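Local coordinates for sulfide-quinone reductase (Aquifex aeolicus, PDB 3HYV), which oxidises hydrogen sulfide with the help of FAD and passes the electrons to a quinone, building up polysulfide that is typically released as cyclooctasulfur, at residues A164-Y169 with I348-E353; I185-Y190 with I306-P311; C280-T285 with P336-P341; R342-C347 with L411-I416. All blocks are in the same frame, centred on the assembly; numbering follows the deposited sequence. Where two conformers were deposited one is given.

Followed from the N terminus, helix 158-173 and strand 182-186 supply the first halves of interactions 1 and 2. The loop 306-311 returns to close interaction 2, nested inside the long loop that interaction 1 closes at 348-353. Interaction 3, joining 280-285 to strand 339-341, is nested there too and crosses interaction 2. Strand 345-350 is shared by interactions 1 and 4, which cross; interaction 4 closes the loop from 342-347 to 411-416, just after helix 401-411, in series with interactions 2 and 3. Interactions 3 and 4 touch, Tyr-339 and Pro-341 packing on Ile-416, whereas the centres of interactions 1 and 3 lie about 38 Å apart.

Interaction 1 (A164-Y169 with I348-E353); sequences ALMLHY and IADFGE
Apolar packing joins Leu-165 and Phe-351, whose side chains run side by side and point the same way. CB of Leu-165 is 3.6 Å from CD1 of Phe-351, and CD2 of the leucine follows the ring on toward CE1.

Met-166 sets a methyl against a backbone carbonyl. It comes across Asp-350 at about a right angle, and its chain, extended beyond CG (chi2 177°), carries CE to 3.3 Å from O of Asp-350. The carboxylate of Asp-350 is engaged elsewhere, OD2 being hydrogen-bonded to His-47; this side chain is about 8 Å from the bound FAD at the nearest atoms, and O of Ile-348 accepts from NZ of the FAD-binding Lys-382.

The aromatic part belongs to Tyr-169. With CG anti to the backbone N (chi1 177°), the ring receives Gly-352 CA and Glu-353 N over one face, both offset toward its rim, while CE1 lies 3.7 Å from CB of Glu-353. Gly-352, at phi 120°, has no CB to press on the ring. Replacing Tyr-169 by an alanine would probably open a gap over Gly-352 and leave CB of Glu-353 without its aromatic neighbour.

Helix 158-173 thus packs against the end of strand 345-350 and the turn after it. Helix 202-212 adds Leu-209 against both Leu-165 and Phe-351, and strands 146-150 and 182-186 pack on Ala-164 and Leu-167.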
loop_
_atom_site.group_PDB
_atom_site.type_symbol
_atom_site.label_atom_id
_atom_site.label_comp_id
_atom_site.label_asym_id
_atom_site.label_seq_id
_atom_site.Cartn_x
_atom_site.Cartn_y
_atom_site.Cartn_z
ATOM N N ALA A 164 -8.669 19.459 -8.349
ATOM C CA ALA A 164 -9.399 18.718 -7.310
ATOM C C ALA A 164 -8.930 19.059 -5.886
ATOM O O ALA A 164 -9.759 19.324 -5.011
ATOM C CB ALA A 164 -9.329 17.209 -7.553
ATOM N N LEU A 165 -7.611 19.051 -5.662
ATOM C CA LEU A 165 -7.042 19.357 -4.345
ATOM C C LEU A 165 -7.120 20.842 -3.965
ATOM O O LEU A 165 -7.285 21.180 -2.780
ATOM C CB LEU A 165 -5.594 18.876 -4.249
ATOM C CG LEU A 165 -5.207 17.458 -3.782
ATOM C CD1 LEU A 165 -6.173 16.857 -2.763
ATOM C CD2 LEU A 165 -4.971 16.501 -4.957
ATOM N N MET A 166 -6.986 21.723 -4.957
ATOM C CA MET A 166 -7.149 23.166 -4.729
ATOM C C MET A 166 -8.574 23.496 -4.326
ATOM O O MET A 166 -8.787 24.327 -3.441
ATOM C CB MET A 166 -6.763 23.992 -5.962
ATOM C CG MET A 166 -5.268 24.156 -6.191
ATOM S SD MET A 166 -4.984 25.076 -7.715
ATOM C CE MET A 166 -3.269 24.755 -8.009
ATOM N N LEU A 167 -9.540 22.845 -4.979
ATOM C CA LEU A 167 -10.953 23.023 -4.657
ATOM C C LEU A 167 -11.289 22.504 -3.262
ATOM O O LEU A 167 -12.047 23.144 -2.539
ATOM C CB LEU A 167 -11.860 22.376 -5.718
ATOM C CG LEU A 167 -13.386 22.479 -5.554
ATOM C CD1 LEU A 167 -13.878 23.949 -5.451
ATOM C CD2 LEU A 167 -14.117 21.725 -6.656
ATOM N N HIS A 168 -10.724 21.354 -2.882
ATOM C CA HIS A 168 -10.918 20.797 -1.531
ATOM C C HIS A 168 -10.447 21.789 -0.460
ATOM O O HIS A 168 -11.142 22.019 0.527
ATOM C CB HIS A 168 -10.217 19.430 -1.384
ATOM C CG HIS A 168 -9.910 19.050 0.031
ATOM N ND1 HIS A 168 -10.837 18.459 0.865
ATOM C CD2 HIS A 168 -8.774 19.179 0.763
ATOM C CE1 HIS A 168 -10.286 18.240 2.048
ATOM N NE2 HIS A 168 -9.036 18.676 2.015
ATOM N N TYR A 169 -9.268 22.367 -0.682
ATOM C CA TYR A 169 -8.687 23.406 0.165
ATOM C C TYR A 169 -9.584 24.651 0.285
ATOM O O TYR A 169 -9.835 25.131 1.385
ATOM C CB TYR A 169 -7.306 23.798 -0.385
ATOM C CG TYR A 169 -6.625 24.919 0.367
ATOM C CD1 TYR A 169 -5.912 24.666 1.540
ATOM C CD2 TYR A 169 -6.684 26.233 -0.099
ATOM C CE1 TYR A 169 -5.274 25.699 2.231
ATOM C CE2 TYR A 169 -6.054 27.276 0.593
ATOM C CZ TYR A 169 -5.353 26.998 1.750
ATOM O OH TYR A 169 -4.737 28.015 2.437
ATOM N N ILE A 348 5.557 20.137 -10.462
ATOM C CA ILE A 348 4.981 20.414 -9.150
ATOM C C ILE A 348 3.459 20.523 -9.248
ATOM O O ILE A 348 2.933 21.352 -10.002
ATOM C CB ILE A 348 5.601 21.674 -8.499
ATOM C CG1 ILE A 348 7.107 21.467 -8.300
ATOM C CG2 ILE A 348 4.932 21.985 -7.159
ATOM C CD1 ILE A 348 7.916 22.733 -8.325
ATOM N N ALA A 349 2.763 19.657 -8.510
ATOM C CA ALA A 349 1.310 19.730 -8.406
ATOM C C ALA A 349 0.927 20.499 -7.142
ATOM O O ALA A 349 1.083 20.003 -6.032
ATOM C CB ALA A 349 0.685 18.333 -8.408
ATOM N N ASP A 350 0.436 21.717 -7.336
ATOM C CA ASP A 350 0.063 22.607 -6.237
ATOM C C ASP A 350 -1.312 22.205 -5.685
ATOM O O ASP A 350 -2.271 22.079 -6.444
ATOM C CB ASP A 350 0.050 24.053 -6.746
ATOM C CG ASP A 350 0.054 25.087 -5.626
ATOM O OD1 ASP A 350 0.331 24.755 -4.449
ATOM O OD2 ASP A 350 -0.214 26.262 -5.934
ATOM N N PHE A 351 -1.399 21.987 -4.374
ATOM C CA PHE A 351 -2.655 21.546 -3.739
ATOM C C PHE A 351 -3.304 22.634 -2.875
ATOM O O PHE A 351 -4.242 22.351 -2.128
ATOM C CB PHE A 351 -2.436 20.298 -2.864
ATOM C CG PHE A 351 -1.742 19.159 -3.557
ATOM C CD1 PHE A 351 -2.045 18.820 -4.875
ATOM C CD2 PHE A 351 -0.799 18.400 -2.875
ATOM C CE1 PHE A 351 -1.404 17.751 -5.505
ATOM C CE2 PHE A 351 -0.151 17.335 -3.503
ATOM C CZ PHE A 351 -0.458 17.010 -4.816
ATOM N N GLY A 352 -2.787 23.861 -2.958
ATOM C CA GLY A 352 -3.269 24.967 -2.128
ATOM C C GLY A 352 -2.211 25.576 -1.216
ATOM O O GLY A 352 -1.684 26.645 -1.499
ATOM N N GLU A 353 -1.908 24.886 -0.119
ATOM C CA GLU A 353 -0.933 25.336 0.865
ATOM C C GLU A 353 0.278 24.397 0.901
ATOM O O GLU A 353 1.297 24.690 1.541
ATOM C CB GLU A 353 -1.584 25.379 2.248
ATOM C CG GLU A 353 -0.949 26.381 3.209
ATOM C CD GLU A 353 -1.155 26.018 4.674
ATOM O OE1 GLU A 353 -2.149 25.316 4.994
ATOM O OE2 GLU A 353 -0.304 26.434 5.502
#

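Interaction 2 (I185-Y190 with I306-P311)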
loop_
_atom_site.group_PDB
_atom_site.type_symbol
_atom_site.label_atom_id
_atom_site.label_comp_id
_atom_site.label_asym_id
_atom_site.label_seq_id
_atom_site.Cartn_x
_atom_site.Cartn_y
_atom_site.Cartn_z
ATOM N N ILE A 185 -12.634 10.801 -11.407
ATOM C CA ILE A 185 -12.832 9.756 -12.427
ATOM C C ILE A 185 -11.815 9.886 -13.571
ATOM O O ILE A 185 -11.730 10.924 -14.223
ATOM C CB ILE A 185 -14.294 9.742 -13.001
ATOM C CG1 ILE A 185 -15.331 9.614 -11.873
ATOM C CG2 ILE A 185 -14.450 8.614 -14.033
ATOM C CD1 ILE A 185 -16.797 9.599 -12.348
ATOM N N THR A 186 -11.055 8.823 -13.826
ATOM C CA THR A 186 -9.936 8.922 -14.779
ATOM C C THR A 186 -9.778 7.723 -15.714
ATOM O O THR A 186 -10.106 6.593 -15.338
ATOM C CB THR A 186 -8.599 9.228 -14.046
ATOM O OG1 THR A 186 -7.547 9.403 -15.004
ATOM C CG2 THR A 186 -8.234 8.120 -13.037
ATOM N N SER A 187 -9.282 7.991 -16.925
ATOM C CA SER A 187 -8.924 6.960 -17.908
ATOM C C SER A 187 -7.609 6.215 -17.606
ATOM O O SER A 187 -7.357 5.143 -18.176
ATOM C CB SER A 187 -8.897 7.546 -19.327
ATOM O OG SER A 187 -8.165 8.760 -19.388
ATOM N N GLU A 188 -6.778 6.779 -16.726
ATOM C CA GLU A 188 -5.588 6.099 -16.183
ATOM C C GLU A 188 -5.956 4.771 -15.544
ATOM O O GLU A 188 -7.003 4.686 -14.897
ATOM C CB GLU A 188 -4.960 6.938 -15.068
ATOM C CG GLU A 188 -4.327 8.248 -15.466
ATOM C CD GLU A 188 -4.175 9.160 -14.253
ATOM O OE1 GLU A 188 -3.031 9.362 -13.782
ATOM O OE2 GLU A 188 -5.213 9.652 -13.762
ATOM N N PRO A 189 -5.083 3.741 -15.669
ATOM C CA PRO A 189 -5.385 2.434 -15.061
ATOM C C PRO A 189 -5.311 2.448 -13.529
ATOM O O PRO A 189 -5.855 1.558 -12.865
ATOM C CB PRO A 189 -4.303 1.519 -15.646
ATOM C CG PRO A 189 -3.163 2.424 -15.952
ATOM C CD PRO A 189 -3.789 3.724 -16.384
ATOM N N TYR A 190 -4.621 3.445 -12.981
ATOM C CA TYR A 190 -4.561 3.656 -11.535
ATOM C C TYR A 190 -4.219 5.113 -11.284
ATOM O O TYR A 190 -3.748 5.805 -12.188
ATOM C CB TYR A 190 -3.538 2.717 -10.858
ATOM C CG TYR A 190 -2.170 2.748 -11.488
ATOM C CD1 TYR A 190 -1.266 3.760 -11.180
ATOM C CD2 TYR A 190 -1.776 1.768 -12.406
ATOM C CE1 TYR A 190 -0.001 3.798 -11.770
ATOM C CE2 TYR A 190 -0.511 1.800 -13.004
ATOM C CZ TYR A 190 0.365 2.817 -12.678
ATOM O OH TYR A 190 1.612 2.871 -13.251
ATOM N N ILE A 306 -7.970 1.717 -21.132
ATOM C CA ILE A 306 -8.614 2.922 -21.664
ATOM C C ILE A 306 -7.492 3.789 -22.240
ATOM O O ILE A 306 -6.533 4.086 -21.526
ATOM C CB ILE A 306 -9.394 3.722 -20.577
ATOM C CG1 ILE A 306 -10.291 2.803 -19.720
ATOM C CG2 ILE A 306 -10.190 4.870 -21.214
ATOM C CD1 ILE A 306 -11.395 2.052 -20.485
ATOM N N PRO A 307 -7.584 4.169 -23.536
ATOM C CA PRO A 307 -6.500 4.917 -24.193
ATOM C C PRO A 307 -6.087 6.216 -23.497
ATOM O O PRO A 307 -6.930 6.993 -23.052
ATOM C CB PRO A 307 -7.066 5.204 -25.589
ATOM C CG PRO A 307 -8.044 4.123 -25.817
ATOM C CD PRO A 307 -8.683 3.890 -24.475
ATOM N N THR A 308 -4.775 6.419 -23.432
ATOM C CA THR A 308 -4.124 7.523 -22.740
ATOM C C THR A 308 -2.908 7.952 -23.586
ATOM O O THR A 308 -2.380 7.147 -24.356
ATOM C CB THR A 308 -3.696 7.061 -21.313
ATOM O OG1 THR A 308 -4.850 7.024 -20.465
ATOM C CG2 THR A 308 -2.698 8.004 -20.687
ATOM N N GLY A 309 -2.484 9.212 -23.455
ATOM C CA GLY A 309 -1.336 9.740 -24.208
ATOM C C GLY A 309 -0.255 10.359 -23.332
ATOM O O GLY A 309 -0.434 10.467 -22.113
ATOM N N VAL A 310 0.857 10.778 -23.951
ATOM C CA VAL A 310 2.026 11.320 -23.223
ATOM C C VAL A 310 1.967 12.836 -22.993
ATOM O O VAL A 310 1.726 13.596 -23.930
ATOM C CB VAL A 310 3.403 10.907 -23.896
ATOM C CG1 VAL A 310 3.567 11.511 -25.284
ATOM C CG2 VAL A 310 4.601 11.297 -23.018
ATOM N N PRO A 311 2.170 13.284 -21.737
ATOM C CA PRO A 311 2.318 14.728 -21.466
ATOM C C PRO A 311 3.575 15.378 -22.083
ATOM O O PRO A 311 4.631 14.745 -22.172
ATOM C CB PRO A 311 2.384 14.801 -19.932
ATOM C CG PRO A 311 2.826 13.425 -19.494
ATOM C CD PRO A 311 2.222 12.475 -20.500
HETATM O O HOH W 1 -6.715 2.583 -18.649
#
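Ser-187 lays its CB against the beta branch of Ile-306, meeting the methyl CG2 at 3.5 Å. That methyl stands anti to the backbone N of Ile-306, while CG1 takes the position beside the N (chi1 -47°). The serine carbonyl joins the same overlap, its O lying 3.5 Å from CB of Ile-306. The hydroxyl of Ser-187 is bonded away from this contact, to the backbone O of Ile-151. Thr-308 approaches more loosely, its OG1 3.9 Å from OG of Ser-187.

No direct hydrogen bond joins 185-190 to 306-311; a water does so instead. It bridges O of Ser-187 (2.7 Å) and N of Ile-306 (2.9 Å), accepting from the latter, where the side chains also touch. Within 185-190 the turn is fixed by Thr-186: OG1 accepts from N of Glu-188 and donates to its OE2 at 2.7 Å, on the lone pair facing away from the other carboxylate oxygen. Tyr-161 also bonds OE2, and Phe-194 N reaches OE1.

The bond from Glu-188 N to Thr-186 OG1 makes an ST turn, here near the C-terminal end of strand 182-186 in the mixed sheet of this pyridine nucleotide-disulphide oxidoreductase fold, where the loop leading to helix 314-332 passes by.

Interaction 3 (C280-T285 with P336-P341); sequences CFQNPT and PDKYAP
Cys-280 rests its side chain on the backbone of Tyr-339: both CB and SG lie 3.8 Å from the carbonyl O of that residue, while SG sits more loosely beside CB of Lys-338. The sulfur is locked by a disulfide to Cys-422, so this corner is also fastened covalently to the C-terminal tail. Phe-281, next along, has positive phi and turns its ring toward Pro-341, CE1 reaching the ring carbon CG at 3.5 Å; the two side chains meet at a slant. Met-320 of helix 314-332 packs on the same phenylalanine.

Strand 339-341, which carries Pro-341, pairs antiparallel with strand 416-418, whereas a backbone bond of Phe-281 with Gly-291 ties 280-285 to strand 289-291, an outer strand of the five-stranded parallel sheet. Gln-282 then extends, CG anti to its own N (chi1 171°), and Lys-338 NZ donates a hydrogen bond to OE1 at 2.7 Å. The lysine crosses it at about a right angle, bent at chi3 (93°), its nitrogen tilted 30° from the amide plane. NE2 donates to O of Lys-287, which fixes the way the amide faces. A leucine in place of Gln-282 would probably leave the lysine ammonium without this acceptor and O of Lys-287 without its donor. Asn-283 adds a backbone bond with Ile-289.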
loop_
_atom_site.group_PDB
_atom_site.type_symbol
_atom_site.label_atom_id
_atom_site.label_comp_id
_atom_site.label_asym_id
_atom_site.label_seq_id
_atom_site.Cartn_x
_atom_site.Cartn_y
_atom_site.Cartn_z
ATOM N N CYS A 280 15.408 14.554 -33.453
ATOM C CA CYS A 280 15.972 15.908 -33.430
ATOM C C CYS A 280 14.893 16.989 -33.538
ATOM O O CYS A 280 15.194 18.182 -33.692
ATOM C CB CYS A 280 17.028 16.050 -34.545
ATOM S SG CYS A 280 18.522 15.045 -34.218
ATOM N N PHE A 281 13.638 16.550 -33.433
ATOM C CA PHE A 281 12.440 17.395 -33.553
ATOM C C PHE A 281 12.368 18.163 -34.884
ATOM O O PHE A 281 11.822 19.273 -34.975
ATOM C CB PHE A 281 12.199 18.232 -32.271
ATOM C CG PHE A 281 11.584 17.416 -31.142
ATOM C CD1 PHE A 281 12.337 16.472 -30.458
ATOM C CD2 PHE A 281 10.238 17.533 -30.837
ATOM C CE1 PHE A 281 11.760 15.678 -29.458
ATOM C CE2 PHE A 281 9.653 16.763 -29.840
ATOM C CZ PHE A 281 10.409 15.836 -29.148
ATOM N N GLN A 282 12.917 17.508 -35.908
ATOM C CA GLN A 282 12.919 17.956 -37.299
ATOM C C GLN A 282 11.996 17.037 -38.126
ATOM O O GLN A 282 11.933 15.826 -37.878
ATOM C CB GLN A 282 14.360 17.887 -37.816
ATOM C CG GLN A 282 14.600 18.118 -39.318
ATOM C CD GLN A 282 16.006 17.674 -39.748
ATOM O OE1 GLN A 282 16.493 16.623 -39.327
ATOM N NE2 GLN A 282 16.661 18.480 -40.584
ATOM N N ASN A 283 11.276 17.603 -39.095
ATOM C CA ASN A 283 10.474 16.785 -40.020
ATOM C C ASN A 283 11.363 15.921 -40.934
ATOM O O ASN A 283 12.366 16.410 -41.472
ATOM C CB ASN A 283 9.506 17.649 -40.851
ATOM C CG ASN A 283 8.518 16.809 -41.675
ATOM O OD1 ASN A 283 7.536 16.272 -41.148
ATOM N ND2 ASN A 283 8.776 16.697 -42.966
ATOM N N PRO A 284 11.015 14.626 -41.086
ATOM C CA PRO A 284 11.782 13.694 -41.919
ATOM C C PRO A 284 11.861 14.003 -43.431
ATOM O O PRO A 284 12.887 13.709 -44.054
ATOM C CB PRO A 284 11.075 12.349 -41.683
ATOM C CG PRO A 284 10.346 12.523 -40.340
ATOM C CD PRO A 284 9.895 13.947 -40.392
ATOM N N THR A 285 10.807 14.556 -44.030
ATOM C CA THR A 285 10.839 14.785 -45.486
ATOM C C THR A 285 11.134 16.244 -45.890
ATOM O O THR A 285 11.798 16.477 -46.907
ATOM C CB THR A 285 9.625 14.123 -46.276
ATOM O OG1 THR A 285 8.708 15.108 -46.772
ATOM C CG2 THR A 285 8.884 13.113 -45.436
ATOM N N PRO A 336 27.728 20.284 -38.960
ATOM C CA PRO A 336 26.953 19.029 -39.033
ATOM C C PRO A 336 26.483 18.466 -37.683
ATOM O O PRO A 336 25.787 17.440 -37.658
ATOM C CB PRO A 336 27.932 18.054 -39.696
ATOM C CG PRO A 336 29.275 18.561 -39.312
ATOM C CD PRO A 336 29.159 20.060 -39.249
ATOM N N ASP A 337 26.873 19.111 -36.583
ATOM C CA ASP A 337 26.382 18.747 -35.249
ATOM C C ASP A 337 24.870 18.936 -35.154
ATOM O O ASP A 337 24.333 19.959 -35.597
ATOM C CB ASP A 337 27.067 19.584 -34.159
ATOM C CG ASP A 337 28.471 19.094 -33.824
ATOM O OD1 ASP A 337 28.851 17.976 -34.244
ATOM O OD2 ASP A 337 29.193 19.836 -33.120
ATOM N N LYS A 338 24.194 17.940 -34.585
ATOM C CA LYS A 338 22.761 18.013 -34.315
ATOM C C LYS A 338 22.437 17.479 -32.919
ATOM O O LYS A 338 23.180 16.664 -32.365
ATOM C CB LYS A 338 21.958 17.283 -35.400
ATOM C CG LYS A 338 21.985 17.997 -36.752
ATOM C CD LYS A 338 21.303 17.206 -37.851
ATOM C CE LYS A 338 19.836 17.607 -38.005
ATOM N NZ LYS A 338 19.173 16.812 -39.084
ATOM N N TYR A 339 21.325 17.953 -32.362
ATOM C CA TYR A 339 20.976 17.726 -30.954
ATOM C C TYR A 339 19.567 17.169 -30.752
ATOM O O TYR A 339 18.613 17.587 -31.411
ATOM C CB TYR A 339 21.091 19.033 -30.154
ATOM C CG TYR A 339 22.471 19.654 -30.169
ATOM C CD1 TYR A 339 23.409 19.332 -29.185
ATOM C CD2 TYR A 339 22.837 20.566 -31.163
ATOM C CE1 TYR A 339 24.669 19.895 -29.185
ATOM C CE2 TYR A 339 24.099 21.130 -31.178
ATOM C CZ TYR A 339 25.010 20.787 -30.184
ATOM O OH TYR A 339 26.258 21.339 -30.183
ATOM N N ALA A 340 19.467 16.238 -29.811
ATOM C CA ALA A 340 18.206 15.752 -29.301
ATOM C C ALA A 340 17.982 16.264 -27.863
ATOM O O ALA A 340 18.930 16.314 -27.064
ATOM C CB ALA A 340 18.191 14.241 -29.334
ATOM N N PRO A 341 16.734 16.656 -27.534
ATOM C CA PRO A 341 16.419 17.016 -26.147
ATOM C C PRO A 341 16.464 15.793 -25.236
ATOM O O PRO A 341 16.149 14.688 -25.669
ATOM C CB PRO A 341 14.981 17.545 -26.235
ATOM C CG PRO A 341 14.417 16.877 -27.457
ATOM C CD PRO A 341 15.565 16.806 -28.422
#

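Interaction 4 (R342-C347 with L411-I416); sequences RLSAIC and LKVHPI
The backbone N of Arg-342 donates to O of Pro-415 at 2.9 Å. CB of Arg-342 lies against a pair of carbonyl oxygens, 3.3 Å from O of His-414 and 3.4 Å from O of Pro-415. Beyond it the chain bends at chi2 (76°), leading the guanidinium away from 411-416: NE forms a salt bridge with Asp-361, NH1 a long, weak ion pair with Glu-417, and the group makes a cation-pi contact with Tyr-178 of a neighbouring subunit.

Ser-344 faces Val-413, its OG 3.3 Å from the methyl CG2, which stands anti to the valine N. Further on, Ile-346 meets Leu-411, CG1 of Ile-346 lying 3.8 Å from CD1 of Leu-411; the exact fit of the two ends is doubtful. Ile-346 binds quinone and its side chain is about 7 Å from the bound FAD at the nearest atoms, so the contact borders the quinone site; the adjoining Cys-347 is a probable persulfide-bearing active-site cysteine. A dodecyl maltoside molecule lies close to Leu-411.

End to end, 342-346 and 411-416 run 144° apart, as 411-416 leaves helix 401-411 for strand 416-418. Leu-407 of that helix packs on both Ile-346 and Val-413, Phe-359 of strand 355-361 touches both Ile-346 and Leu-411, and helix 314-332 places Met-315 against Ile-346 and Met-322 against Pro-415.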
loop_
_atom_site.group_PDB
_atom_site.type_symbol
_atom_site.label_atom_id
_atom_site.label_comp_id
_atom_site.label_asym_id
_atom_site.label_seq_id
_atom_site.Cartn_x
_atom_site.Cartn_y
_atom_site.Cartn_z
ATOM N N ARG A 342 16.878 15.998 -23.991
ATOM C CA ARG A 342 16.890 14.942 -22.987
ATOM C C ARG A 342 15.458 14.497 -22.636
ATOM O O ARG A 342 15.215 13.317 -22.388
ATOM C CB ARG A 342 17.637 15.424 -21.736
ATOM C CG ARG A 342 17.590 14.481 -20.540
ATOM C CD ARG A 342 18.512 13.291 -20.723
ATOM N NE ARG A 342 18.506 12.429 -19.542
ATOM C CZ ARG A 342 19.245 11.332 -19.396
ATOM N NH1 ARG A 342 20.061 10.934 -20.365
ATOM N NH2 ARG A 342 19.156 10.627 -18.277
ATOM N N LEU A 343 14.533 15.457 -22.628
ATOM C CA LEU A 343 13.114 15.234 -22.290
ATOM C C LEU A 343 12.906 14.731 -20.853
ATOM O O LEU A 343 12.181 13.760 -20.612
ATOM C CB LEU A 343 12.413 14.336 -23.326
ATOM C CG LEU A 343 12.391 14.829 -24.786
ATOM C CD1 LEU A 343 11.832 13.761 -25.746
ATOM C CD2 LEU A 343 11.634 16.165 -24.950
ATOM N N SER A 344 13.563 15.395 -19.904
ATOM C CA SER A 344 13.327 15.151 -18.483
ATOM C C SER A 344 12.308 16.168 -17.976
ATOM O O SER A 344 12.045 17.170 -18.641
ATOM C CB SER A 344 14.630 15.208 -17.676
ATOM O OG SER A 344 15.317 16.435 -17.864
ATOM N N ALA A 345 11.724 15.902 -16.812
ATOM C CA ALA A 345 10.664 16.760 -16.280
ATOM C C ALA A 345 10.727 16.921 -14.770
ATOM O O ALA A 345 10.854 15.939 -14.033
ATOM C CB ALA A 345 9.304 16.227 -16.686
ATOM N N ILE A 346 10.659 18.179 -14.333
ATOM C CA ILE A 346 10.437 18.552 -12.942
ATOM C C ILE A 346 9.027 19.114 -12.890
ATOM O O ILE A 346 8.776 20.189 -13.431
ATOM C CB ILE A 346 11.439 19.644 -12.486
ATOM C CG1 ILE A 346 12.855 19.086 -12.445
ATOM C CG2 ILE A 346 11.051 20.230 -11.116
ATOM C CD1 ILE A 346 13.930 20.150 -12.320
ATOM N N CYS A 347 8.103 18.379 -12.276
ATOM C CA CYS A 347 6.701 18.827 -12.154
ATOM C C CYS A 347 6.259 19.030 -10.707
ATOM O O CYS A 347 6.550 18.201 -9.835
ATOM C CB CYS A 347 5.742 17.852 -12.840
ATOM S SG CYS A 347 6.138 17.524 -14.556
ATOM N N LEU A 411 20.229 18.402 -9.569
ATOM C CA LEU A 411 19.536 17.191 -10.037
ATOM C C LEU A 411 20.288 16.402 -11.110
ATOM O O LEU A 411 19.759 15.418 -11.635
ATOM C CB LEU A 411 18.141 17.534 -10.550
ATOM C CG LEU A 411 17.166 18.201 -9.588
ATOM C CD1 LEU A 411 16.046 18.778 -10.380
ATOM C CD2 LEU A 411 16.646 17.221 -8.540
ATOM N N LYS A 412 21.500 16.851 -11.436
ATOM C CA LYS A 412 22.371 16.214 -12.434
ATOM C C LYS A 412 21.794 16.174 -13.866
ATOM O O LYS A 412 22.140 15.287 -14.654
ATOM C CB LYS A 412 22.822 14.810 -11.973
ATOM C CG LYS A 412 23.335 14.729 -10.524
ATOM C CD LYS A 412 23.556 13.279 -10.094
ATOM C CE LYS A 412 23.596 13.107 -8.559
ATOM N NZ LYS A 412 22.256 13.322 -7.886
ATOM N N VAL A 413 20.945 17.141 -14.213
ATOM C CA VAL A 413 20.355 17.178 -15.555
ATOM C C VAL A 413 21.194 17.939 -16.600
ATOM O O VAL A 413 21.797 18.971 -16.303
ATOM C CB VAL A 413 18.846 17.652 -15.550
ATOM C CG1 VAL A 413 18.672 18.995 -14.872
ATOM C CG2 VAL A 413 18.269 17.706 -16.963
ATOM N N HIS A 414 21.253 17.368 -17.804
ATOM C CA HIS A 414 21.788 18.052 -18.979
ATOM C C HIS A 414 20.637 18.202 -19.977
ATOM O O HIS A 414 19.986 17.217 -20.321
ATOM C CB HIS A 414 22.948 17.269 -19.606
ATOM C CG HIS A 414 24.080 16.990 -18.665
ATOM N ND1 HIS A 414 25.099 17.891 -18.435
ATOM C CD2 HIS A 414 24.364 15.903 -17.907
ATOM C CE1 HIS A 414 25.956 17.375 -17.571
ATOM N NE2 HIS A 414 25.533 16.169 -17.235
ATOM N N PRO A 415 20.360 19.444 -20.432
ATOM C CA PRO A 415 19.165 19.642 -21.277
ATOM C C PRO A 415 19.145 18.976 -22.667
ATOM O O PRO A 415 18.090 18.500 -23.087
ATOM C CB PRO A 415 19.071 21.167 -21.404
ATOM C CG PRO A 415 20.454 21.661 -21.169
ATOM C CD PRO A 415 21.078 20.712 -20.192
ATOM N N ILE A 416 20.278 18.955 -23.371
ATOM C CA ILE A 416 20.361 18.384 -24.728
ATOM C C ILE A 416 21.559 17.451 -24.921
ATOM O O ILE A 416 22.565 17.569 -24.223
ATOM C CB ILE A 416 20.385 19.482 -25.835
ATOM C CG1 ILE A 416 21.555 20.461 -25.620
ATOM C CG2 ILE A 416 19.037 20.200 -25.915
ATOM C CD1 ILE A 416 21.718 21.492 -26.718
#